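Local coordinates for protein (GYP1P) (Saccharomyces cerevisiae, PDB 1FKM) that stimulates GTP hydrolysis by Ypt/Rab GTPases such as Ypt1 and Ypt7, supplying an arginine finger and a glutamine finger in trans from its TBC domain, at residues 191-194 / 195-199; 232-235 / 236-240; 350-353 / 354-358. All coordinates share one frame; numbering follows the deposited sequence. Where two conformers were deposited one is given.

In the fold
The three contacts come in series along the chain of an all-helical GAP domain. Contact 1 is the loop 191-199 that leads into helix 198-214. Contact 2 is the C-terminal part of helix 230-238 with the two residues that follow, and contact 3 the end of helix 348-355. The centre of contact 2 lies about 13 Å from those of contacts 1 and 3, whose centres are about 25 Å apart and which do not touch. Y193 and Q197 of contact 1 bond to N238 of contact 2. R235 of contact 2 reaches the backbone of contact 3. Helix 230-238 thus bridges the other two. Contacts 1 and 2 lie near the glutamine finger Q131; contact 3 is away from the annotated sites.

Contact 1: residues 191-194 / 195-199; sequences DNYI and HGQPG
The backbone N of Q197 reaches I194 O at 2.7 Å, closing a type II beta turn over I194 to Q197. G196 takes the third place of that turn, with phi 93°. Q197 then stands at the N-cap position of helix 198-214. Its side chain runs back over the loop. With CG anti to the carbonyl carbon (chi1 -64°) and the chain extended beyond it, NE2 reaches N192 O at 3.0 Å. This oxygen lies close to the plane of the Q197 amide. The Y193 ring lies obliquely beside this amide, CD1 being 3.7 Å from Q197 NE2. N238 of helix 230-238 binds both side chains, its OD1 taking a second bond from Q197 NE2 and its backbone O meeting Y193 OH; two acceptors thus share NE2, which should hold the amide's rotation. The Q197 side chain is about 7 Å from that of Q131, the glutamine finger. At the helix start, G199 N bonds to D191 O at 2.8 Å, approaching from above the carbonyl plane. D191 OD2 forms a salt bridge with R202 of the same helix. I194 crosses the P198 ring at about a right angle, and its CG1 lies 3.6 Å from P198 CD.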
ATOM      1  N   ASP A 191       1.718  15.530  -0.756  1.00 21.52           N
ATOM      2  CA  ASP A 191       2.927  16.137  -1.301  1.00 24.27           C
ATOM      3  C   ASP A 191       4.031  15.159  -1.678  1.00 21.33           C
ATOM      4  O   ASP A 191       5.057  15.560  -2.231  1.00 18.42           O
ATOM      5  CB  ASP A 191       3.442  17.232  -0.354  1.00 48.48           C
ATOM      6  CG  ASP A 191       4.504  16.743   0.596  1.00 53.70           C
ATOM      7  OD1 ASP A 191       4.307  15.691   1.234  1.00 55.88           O
ATOM      8  OD2 ASP A 191       5.539  17.431   0.710  1.00 60.67           O
ATOM      9  N   ASN A 192       3.825  13.873  -1.403  1.00 19.17           N
ATOM     10  CA  ASN A 192       4.821  12.874  -1.796  1.00 20.12           C
ATOM     11  C   ASN A 192       4.757  12.720  -3.313  1.00 20.88           C
ATOM     12  O   ASN A 192       5.740  12.333  -3.954  1.00 20.22           O
ATOM     13  CB  ASN A 192       4.528  11.501  -1.173  1.00 22.07           C
ATOM     14  CG  ASN A 192       4.981  11.393   0.269  1.00 24.41           C
ATOM     15  OD1 ASN A 192       5.043  10.293   0.830  1.00 29.66           O
ATOM     16  ND2 ASN A 192       5.287  12.525   0.881  1.00 21.93           N
ATOM     17  N   TYR A 193       3.603  13.035  -3.892  1.00 23.46           N
ATOM     18  CA  TYR A 193       3.443  12.862  -5.329  1.00 25.12           C
ATOM     19  C   TYR A 193       3.205  14.090  -6.204  1.00 27.40           C
ATOM     20  O   TYR A 193       3.026  13.955  -7.410  1.00 28.66           O
ATOM     21  CB  TYR A 193       2.360  11.813  -5.590  1.00 23.77           C
ATOM     22  CG  TYR A 193       2.696  10.496  -4.925  1.00 23.14           C
ATOM     23  CD1 TYR A 193       3.663   9.649  -5.472  1.00 23.22           C
ATOM     24  CD2 TYR A 193       2.146  10.156  -3.691  1.00 21.06           C
ATOM     25  CE1 TYR A 193       4.083   8.504  -4.796  1.00 23.83           C
ATOM     26  CE2 TYR A 193       2.561   9.008  -3.004  1.00 23.72           C
ATOM     27  CZ  TYR A 193       3.534   8.195  -3.565  1.00 24.54           C
ATOM     28  OH  TYR A 193       3.993   7.097  -2.876  1.00 27.57           O
ATOM     29  N   ILE A 194       3.198  15.286  -5.630  1.00 23.62           N
ATOM     30  CA  ILE A 194       3.026  16.448  -6.487  1.00 24.19           C
ATOM     31  C   ILE A 194       4.362  16.642  -7.201  1.00 24.00           C
ATOM     32  O   ILE A 194       5.378  16.090  -6.779  1.00 22.29           O
ATOM     33  CB  ILE A 194       2.629  17.710  -5.687  1.00 25.38           C
ATOM     34  CG1 ILE A 194       3.725  18.086  -4.693  1.00 25.49           C
ATOM     35  CG2 ILE A 194       1.307  17.451  -4.954  1.00 26.58           C
ATOM     36  CD1 ILE A 194       3.431  19.368  -3.916  1.00 25.31           C
ATOM     37  N   HIS A 195       4.356  17.405  -8.290  1.00 25.17           N
ATOM     38  CA  HIS A 195       5.561  17.650  -9.078  1.00 25.68           C
ATOM     39  C   HIS A 195       6.772  18.019  -8.222  1.00 25.42           C
ATOM     40  O   HIS A 195       6.723  18.948  -7.415  1.00 23.48           O
ATOM     41  CB  HIS A 195       5.284  18.749 -10.115  1.00 41.28           C
ATOM     42  CG  HIS A 195       6.412  18.976 -11.074  1.00 45.96           C
ATOM     43  ND1 HIS A 195       7.122  17.944 -11.647  1.00 49.58           N
ATOM     44  CD2 HIS A 195       6.935  20.118 -11.579  1.00 48.38           C
ATOM     45  CE1 HIS A 195       8.036  18.440 -12.462  1.00 48.85           C
ATOM     46  NE2 HIS A 195       7.944  19.757 -12.438  1.00 48.25           N
ATOM     47  N   GLY A 196       7.866  17.282  -8.416  1.00 24.84           N
ATOM     48  CA  GLY A 196       9.079  17.515  -7.649  1.00 24.38           C
ATOM     49  C   GLY A 196       9.119  16.624  -6.417  1.00 24.85           C
ATOM     50  O   GLY A 196      10.131  16.553  -5.716  1.00 23.19           O
ATOM     51  N   GLN A 197       8.003  15.947  -6.155  1.00 23.87           N
ATOM     52  CA  GLN A 197       7.869  15.045  -5.015  1.00 22.33           C
ATOM     53  C   GLN A 197       8.582  15.549  -3.764  1.00 23.08           C
ATOM     54  O   GLN A 197       9.416  14.854  -3.178  1.00 21.65           O
ATOM     55  CB  GLN A 197       8.365  13.641  -5.400  1.00 20.41           C
ATOM     56  CG  GLN A 197       7.517  13.015  -6.502  1.00 20.86           C
ATOM     57  CD  GLN A 197       7.827  11.553  -6.751  1.00 23.08           C
ATOM     58  OE1 GLN A 197       8.676  11.213  -7.581  1.00 24.41           O
ATOM     59  NE2 GLN A 197       7.138  10.676  -6.027  1.00 20.53           N
ATOM     60  N   PRO A 198       8.249  16.776  -3.332  1.00 20.84           N
ATOM     61  CA  PRO A 198       8.863  17.366  -2.143  1.00 21.31           C
ATOM     62  C   PRO A 198       8.664  16.496  -0.906  1.00 21.02           C
ATOM     63  O   PRO A 198       9.515  16.461  -0.021  1.00 20.93           O
ATOM     64  CB  PRO A 198       8.165  18.721  -2.035  1.00 22.54           C
ATOM     65  CG  PRO A 198       6.819  18.452  -2.623  1.00 24.39           C
ATOM     66  CD  PRO A 198       7.174  17.642  -3.848  1.00 21.19           C
ATOM     67  N   GLY A 199       7.542  15.782  -0.856  1.00 22.06           N
ATOM     68  CA  GLY A 199       7.268  14.924   0.282  1.00 22.88           C
ATOM     69  C   GLY A 199       8.257  13.780   0.423  1.00 22.86           C
ATOM     70  O   GLY A 199       8.634  13.415   1.533  1.00 23.07           O
TER

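Contact 2: residues 232-235 / 236-240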
ATOM      1  N   PHE A 232      19.000   4.704  -2.374  1.00 25.77           N
ATOM      2  CA  PHE A 232      18.291   3.471  -2.076  1.00 24.80           C
ATOM      3  C   PHE A 232      16.942   3.746  -1.417  1.00 23.87           C
ATOM      4  O   PHE A 232      15.991   2.988  -1.594  1.00 26.45           O
ATOM      5  CB  PHE A 232      19.152   2.550  -1.189  1.00 26.99           C
ATOM      6  CG  PHE A 232      19.437   3.101   0.183  1.00 25.53           C
ATOM      7  CD1 PHE A 232      18.497   2.990   1.204  1.00 24.52           C
ATOM      8  CD2 PHE A 232      20.652   3.729   0.454  1.00 24.99           C
ATOM      9  CE1 PHE A 232      18.759   3.493   2.475  1.00 24.33           C
ATOM     10  CE2 PHE A 232      20.926   4.236   1.721  1.00 26.09           C
ATOM     11  CZ  PHE A 232      19.977   4.118   2.737  1.00 24.59           C
ATOM     12  N   ALA A 233      16.853   4.855  -0.693  1.00 20.47           N
ATOM     13  CA  ALA A 233      15.637   5.208   0.027  1.00 20.70           C
ATOM     14  C   ALA A 233      14.534   5.870  -0.792  1.00 21.85           C
ATOM     15  O   ALA A 233      13.377   5.893  -0.363  1.00 20.47           O
ATOM     16  CB  ALA A 233      15.983   6.091   1.220  1.00 18.72           C
ATOM     17  N   PHE A 234      14.861   6.424  -1.953  1.00 23.07           N
ATOM     18  CA  PHE A 234      13.793   7.044  -2.725  1.00 25.02           C
ATOM     19  C   PHE A 234      12.732   5.991  -3.033  1.00 24.52           C
ATOM     20  O   PHE A 234      11.538   6.231  -2.866  1.00 24.02           O
ATOM     21  CB  PHE A 234      14.289   7.636  -4.043  1.00 28.28           C
ATOM     22  CG  PHE A 234      13.183   8.237  -4.863  1.00 30.42           C
ATOM     23  CD1 PHE A 234      12.671   9.487  -4.544  1.00 32.30           C
ATOM     24  CD2 PHE A 234      12.592   7.516  -5.895  1.00 32.02           C
ATOM     25  CE1 PHE A 234      11.576  10.011  -5.235  1.00 34.15           C
ATOM     26  CE2 PHE A 234      11.497   8.030  -6.593  1.00 34.00           C
ATOM     27  CZ  PHE A 234      10.990   9.278  -6.260  1.00 32.84           C
ATOM     28  N   ARG A 235      13.171   4.819  -3.478  0.50 22.32           N
ATOM     29  CA  ARG A 235      12.234   3.755  -3.811  0.50 22.05           C
ATOM     30  C   ARG A 235      11.493   3.277  -2.564  0.50 21.44           C
ATOM     31  O   ARG A 235      10.301   2.973  -2.624  0.50 19.98           O
ATOM     32  CB  ARG A 235      12.969   2.587  -4.474  0.50 23.83           C
ATOM     33  CG  ARG A 235      12.046   1.612  -5.197  0.50 25.47           C
ATOM     34  CD  ARG A 235      12.832   0.494  -5.875  0.50 28.32           C
ATOM     35  NE  ARG A 235      13.468  -0.401  -4.911  0.50 29.37           N
ATOM     36  CZ  ARG A 235      14.249  -1.423  -5.242  0.50 29.63           C
ATOM     37  NH1 ARG A 235      14.498  -1.683  -6.516  0.50 30.57           N
ATOM     38  NH2 ARG A 235      14.775  -2.191  -4.299  0.50 30.48           N
ATOM     39  N   TRP A 236      12.196   3.211  -1.436  1.00 23.01           N
ATOM     40  CA  TRP A 236      11.579   2.785  -0.180  1.00 22.80           C
ATOM     41  C   TRP A 236      10.412   3.716   0.149  1.00 22.76           C
ATOM     42  O   TRP A 236       9.335   3.277   0.547  1.00 22.60           O
ATOM     43  CB  TRP A 236      12.581   2.850   0.974  1.00 20.54           C
ATOM     44  CG  TRP A 236      13.679   1.816   0.942  1.00 19.53           C
ATOM     45  CD1 TRP A 236      14.013   0.989  -0.091  1.00 19.41           C
ATOM     46  CD2 TRP A 236      14.592   1.526   2.004  1.00 20.03           C
ATOM     47  NE1 TRP A 236      15.085   0.196   0.266  1.00 19.99           N
ATOM     48  CE2 TRP A 236      15.458   0.510   1.549  1.00 19.91           C
ATOM     49  CE3 TRP A 236      14.760   2.031   3.301  1.00 20.17           C
ATOM     50  CZ2 TRP A 236      16.482  -0.013   2.345  1.00 20.46           C
ATOM     51  CZ3 TRP A 236      15.777   1.512   4.093  1.00 21.63           C
ATOM     52  CH2 TRP A 236      16.625   0.502   3.611  1.00 19.17           C
HETATM   53  N   MSE A 237      10.644   5.014  -0.012  1.00 23.31           N
HETATM   54  CA  MSE A 237       9.619   6.007   0.283  1.00 25.27           C
HETATM   55  C   MSE A 237       8.529   6.086  -0.784  1.00 23.36           C
HETATM   56  O   MSE A 237       7.342   6.086  -0.466  1.00 23.12           O
HETATM   57  CB  MSE A 237      10.261   7.383   0.452  1.00 28.81           C
HETATM   58  CG  MSE A 237      10.195   7.909   1.865  1.00 36.96           C
HETATM   59 SE   MSE A 237      10.901   6.665   3.156  1.00 45.76          SE
HETATM   60  CE  MSE A 237      12.672   7.404   3.362  1.00 39.29           C
ATOM     61  N   ASN A 238       8.947   6.139  -2.045  1.00 20.22           N
ATOM     62  CA  ASN A 238       8.029   6.259  -3.170  1.00 21.71           C
ATOM     63  C   ASN A 238       7.007   5.125  -3.276  1.00 23.76           C
ATOM     64  O   ASN A 238       5.850   5.365  -3.619  1.00 22.41           O
ATOM     65  CB  ASN A 238       8.829   6.364  -4.477  1.00 22.04           C
ATOM     66  CG  ASN A 238       8.000   6.899  -5.631  1.00 24.71           C
ATOM     67  OD1 ASN A 238       7.340   7.931  -5.505  1.00 24.26           O
ATOM     68  ND2 ASN A 238       8.041   6.210  -6.765  1.00 24.39           N
ATOM     69  N   CYS A 239       7.427   3.900  -2.969  1.00 24.53           N
ATOM     70  CA  CYS A 239       6.528   2.747  -3.059  1.00 26.01           C
ATOM     71  C   CYS A 239       6.211   2.135  -1.693  1.00 24.71           C
ATOM     72  O   CYS A 239       5.751   1.000  -1.612  1.00 22.72           O
ATOM     73  CB  CYS A 239       7.153   1.677  -3.964  1.00 31.88           C
ATOM     74  SG  CYS A 239       7.798   2.309  -5.534  1.00 42.38           S
ATOM     75  N   LEU A 240       6.447   2.894  -0.627  1.00 25.23           N
ATOM     76  CA  LEU A 240       6.203   2.419   0.731  1.00 25.90           C
ATOM     77  C   LEU A 240       6.789   1.023   0.991  1.00 25.69           C
ATOM     78  O   LEU A 240       6.102   0.131   1.499  1.00 26.52           O
ATOM     79  CB  LEU A 240       4.698   2.420   1.038  1.00 29.67           C
ATOM     80  CG  LEU A 240       3.984   3.776   1.072  1.00 29.55           C
ATOM     81  CD1 LEU A 240       2.517   3.570   1.419  1.00 29.66           C
ATOM     82  CD2 LEU A 240       4.640   4.690   2.101  1.00 29.11           C
TER
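F232 turns a ring edge toward the face of the W236 six-membered ring, one turn further along helix 230-238. The centroids are 5.0 Å apart and the planes meet at 63°, an edge-to-face pair. The F232 ring is placed there by a chi1 of 65°, which sets CG between the backbone N and the carbonyl carbon. F232 O lies over a face of the indole, 3.2 Å from W236 CD1. In the same i to i+4 pattern, N238 CB sits over the face of the F234 ring, 4.2 Å from its centroid, a CH-pi contact. The backbone beneath keeps this spacing: N238 N bonds to F234 O at 2.7 Å and C239 N to R235 O at 3.0 Å. A Schellman motif then ends the helix, with L240 at positive phi as its C-prime residue. Further out, F335 of helix 324-338 meets W236 edge-to-face. In the conformer given, R235 NH2 donates to Q356 O and NE forms a salt bridge with E244. N238 OD1 is already engaged by Q197, and ND2 donates to the backbone O of Q131, the glutamine finger. These opposite roles are consistent with the modelled amide orientation, and tie the helix directly to the finger's backbone.

Contact 3: residues 350-353 / 354-358; sequences ETIT and FLQNP
F354 N and L355 N bond to E350 O and T351 O in the regular i to i+4 pattern of helix 348-355, at 3.0 and 2.9 Å. After L355 the pattern frays. Q356 N makes two weak bonds, to I352 O at 3.1 Å and to T353 O at 3.5 Å. The side chain of N357 takes over at T353 O: its ND2 donates at 2.9 Å, in the carbonyl plane and on a lone pair. A chi1 of -60° folds the N357 amide back toward the helix end for this bond. Along one flank I352 and Q356 lie side by side and point the same way, with the I352 CG2 branch 3.4 Å from Q356 OE1. On another, T351 CG2 meets L355 CD1 at 3.8 Å. T351 OG1 and T353 OG1 are hydrogen-bonded to D347 O and Q349 O, each four residues earlier. The centre of the contact lies about 22 Å from that of the chain. F354 meets the W339 ring edge-to-face. L355 packs on F232 of helix 230-238, on L336 of helix 324-338 and on L343 of helix 340-343.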
ATOM      1  N   GLU A 350      28.505  -2.442  -3.368  1.00 30.01           N
ATOM      2  CA  GLU A 350      27.942  -3.536  -2.588  1.00 29.81           C
ATOM      3  C   GLU A 350      26.726  -3.072  -1.796  1.00 28.34           C
ATOM      4  O   GLU A 350      25.723  -3.781  -1.716  1.00 26.07           O
ATOM      5  CB  GLU A 350      29.003  -4.104  -1.642  1.00 35.20           C
ATOM      6  CG  GLU A 350      30.277  -4.513  -2.368  1.00 38.69           C
ATOM      7  CD  GLU A 350      31.380  -4.970  -1.433  1.00 40.51           C
ATOM      8  OE1 GLU A 350      31.598  -4.312  -0.396  1.00 39.41           O
ATOM      9  OE2 GLU A 350      32.039  -5.984  -1.748  1.00 45.38           O
ATOM     10  N   THR A 351      26.824  -1.873  -1.228  1.00 26.76           N
ATOM     11  CA  THR A 351      25.751  -1.290  -0.430  1.00 26.46           C
ATOM     12  C   THR A 351      24.487  -1.032  -1.249  1.00 27.03           C
ATOM     13  O   THR A 351      23.396  -1.468  -0.869  1.00 24.74           O
ATOM     14  CB  THR A 351      26.217   0.033   0.225  1.00 27.74           C
ATOM     15  OG1 THR A 351      27.248  -0.244   1.180  1.00 29.15           O
ATOM     16  CG2 THR A 351      25.063   0.719   0.941  1.00 28.62           C
ATOM     17  N   ILE A 352      24.629  -0.332  -2.371  1.00 28.56           N
ATOM     18  CA  ILE A 352      23.480  -0.026  -3.223  1.00 29.99           C
ATOM     19  C   ILE A 352      22.807  -1.302  -3.712  1.00 30.97           C
ATOM     20  O   ILE A 352      21.581  -1.424  -3.668  1.00 29.77           O
ATOM     21  CB  ILE A 352      23.888   0.827  -4.450  1.00 33.21           C
ATOM     22  CG1 ILE A 352      24.584   2.109  -3.984  1.00 30.81           C
ATOM     23  CG2 ILE A 352      22.657   1.180  -5.279  1.00 33.14           C
ATOM     24  CD1 ILE A 352      23.779   2.933  -2.988  1.00 32.54           C
ATOM     25  N   THR A 353      23.611  -2.251  -4.179  1.00 30.17           N
ATOM     26  CA  THR A 353      23.086  -3.521  -4.658  1.00 30.97           C
ATOM     27  C   THR A 353      22.291  -4.212  -3.548  1.00 30.11           C
ATOM     28  O   THR A 353      21.181  -4.691  -3.774  1.00 29.93           O
ATOM     29  CB  THR A 353      24.231  -4.460  -5.107  1.00 37.48           C
ATOM     30  OG1 THR A 353      24.909  -3.884  -6.227  1.00 41.87           O
ATOM     31  CG2 THR A 353      23.686  -5.828  -5.499  1.00 40.92           C
ATOM     32  N   PHE A 354      22.866  -4.244  -2.348  1.00 30.50           N
ATOM     33  CA  PHE A 354      22.233  -4.882  -1.193  1.00 30.15           C
ATOM     34  C   PHE A 354      20.918  -4.231  -0.760  1.00 30.13           C
ATOM     35  O   PHE A 354      19.918  -4.918  -0.558  1.00 31.18           O
ATOM     36  CB  PHE A 354      23.197  -4.885  -0.002  1.00 25.22           C
ATOM     37  CG  PHE A 354      22.659  -5.593   1.215  1.00 24.66           C
ATOM     38  CD1 PHE A 354      22.791  -6.971   1.350  1.00 25.17           C
ATOM     39  CD2 PHE A 354      22.008  -4.884   2.217  1.00 24.68           C
ATOM     40  CE1 PHE A 354      22.283  -7.633   2.470  1.00 26.79           C
ATOM     41  CE2 PHE A 354      21.495  -5.537   3.342  1.00 24.61           C
ATOM     42  CZ  PHE A 354      21.635  -6.914   3.467  1.00 24.14           C
ATOM     43  N   LEU A 355      20.918  -2.910  -0.610  1.00 26.53           N
ATOM     44  CA  LEU A 355      19.721  -2.203  -0.173  1.00 28.47           C
ATOM     45  C   LEU A 355      18.605  -2.128  -1.209  1.00 30.42           C
ATOM     46  O   LEU A 355      17.465  -1.810  -0.865  1.00 30.63           O
ATOM     47  CB  LEU A 355      20.092  -0.801   0.313  1.00 27.90           C
ATOM     48  CG  LEU A 355      20.971  -0.838   1.567  1.00 27.09           C
ATOM     49  CD1 LEU A 355      21.418   0.566   1.935  1.00 27.80           C
ATOM     50  CD2 LEU A 355      20.198  -1.492   2.715  1.00 28.24           C
ATOM     51  N   GLN A 356      18.925  -2.404  -2.471  1.00 31.05           N
ATOM     52  CA  GLN A 356      17.911  -2.399  -3.520  1.00 33.82           C
ATOM     53  C   GLN A 356      17.473  -3.840  -3.762  1.00 34.08           C
ATOM     54  O   GLN A 356      16.610  -4.110  -4.593  1.00 35.56           O
ATOM     55  CB  GLN A 356      18.460  -1.799  -4.821  1.00 38.36           C
ATOM     56  CG  GLN A 356      18.956  -0.364  -4.685  1.00 41.44           C
ATOM     57  CD  GLN A 356      19.421   0.221  -6.007  1.00 43.54           C
ATOM     58  OE1 GLN A 356      20.055  -0.461  -6.810  1.00 46.20           O
ATOM     59  NE2 GLN A 356      19.120   1.494  -6.232  1.00 44.65           N
ATOM     60  N   ASN A 357      18.081  -4.767  -3.026  1.00 30.57           N
ATOM     61  CA  ASN A 357      17.754  -6.185  -3.142  1.00 30.93           C
ATOM     62  C   ASN A 357      17.940  -6.882  -1.793  1.00 28.43           C
ATOM     63  O   ASN A 357      18.663  -7.873  -1.693  1.00 28.64           O
ATOM     64  CB  ASN A 357      18.649  -6.844  -4.193  1.00 44.01           C
ATOM     65  CG  ASN A 357      18.483  -6.229  -5.568  1.00 47.44           C
ATOM     66  OD1 ASN A 357      17.427  -6.347  -6.188  1.00 49.53           O
ATOM     67  ND2 ASN A 357      19.528  -5.562  -6.049  1.00 46.58           N
ATOM     68  N   PRO A 358      17.282  -6.371  -0.736  1.00 29.49           N
ATOM     69  CA  PRO A 358      17.372  -6.937   0.615  1.00 29.00           C
ATOM     70  C   PRO A 358      16.938  -8.401   0.655  1.00 28.20           C
ATOM     71  O   PRO A 358      16.019  -8.798  -0.056  1.00 27.31           O
ATOM     72  CB  PRO A 358      16.427  -6.054   1.429  1.00 35.82           C
ATOM     73  CG  PRO A 358      16.383  -4.776   0.661  1.00 37.60           C
ATOM     74  CD  PRO A 358      16.335  -5.244  -0.760  1.00 33.70           C
TER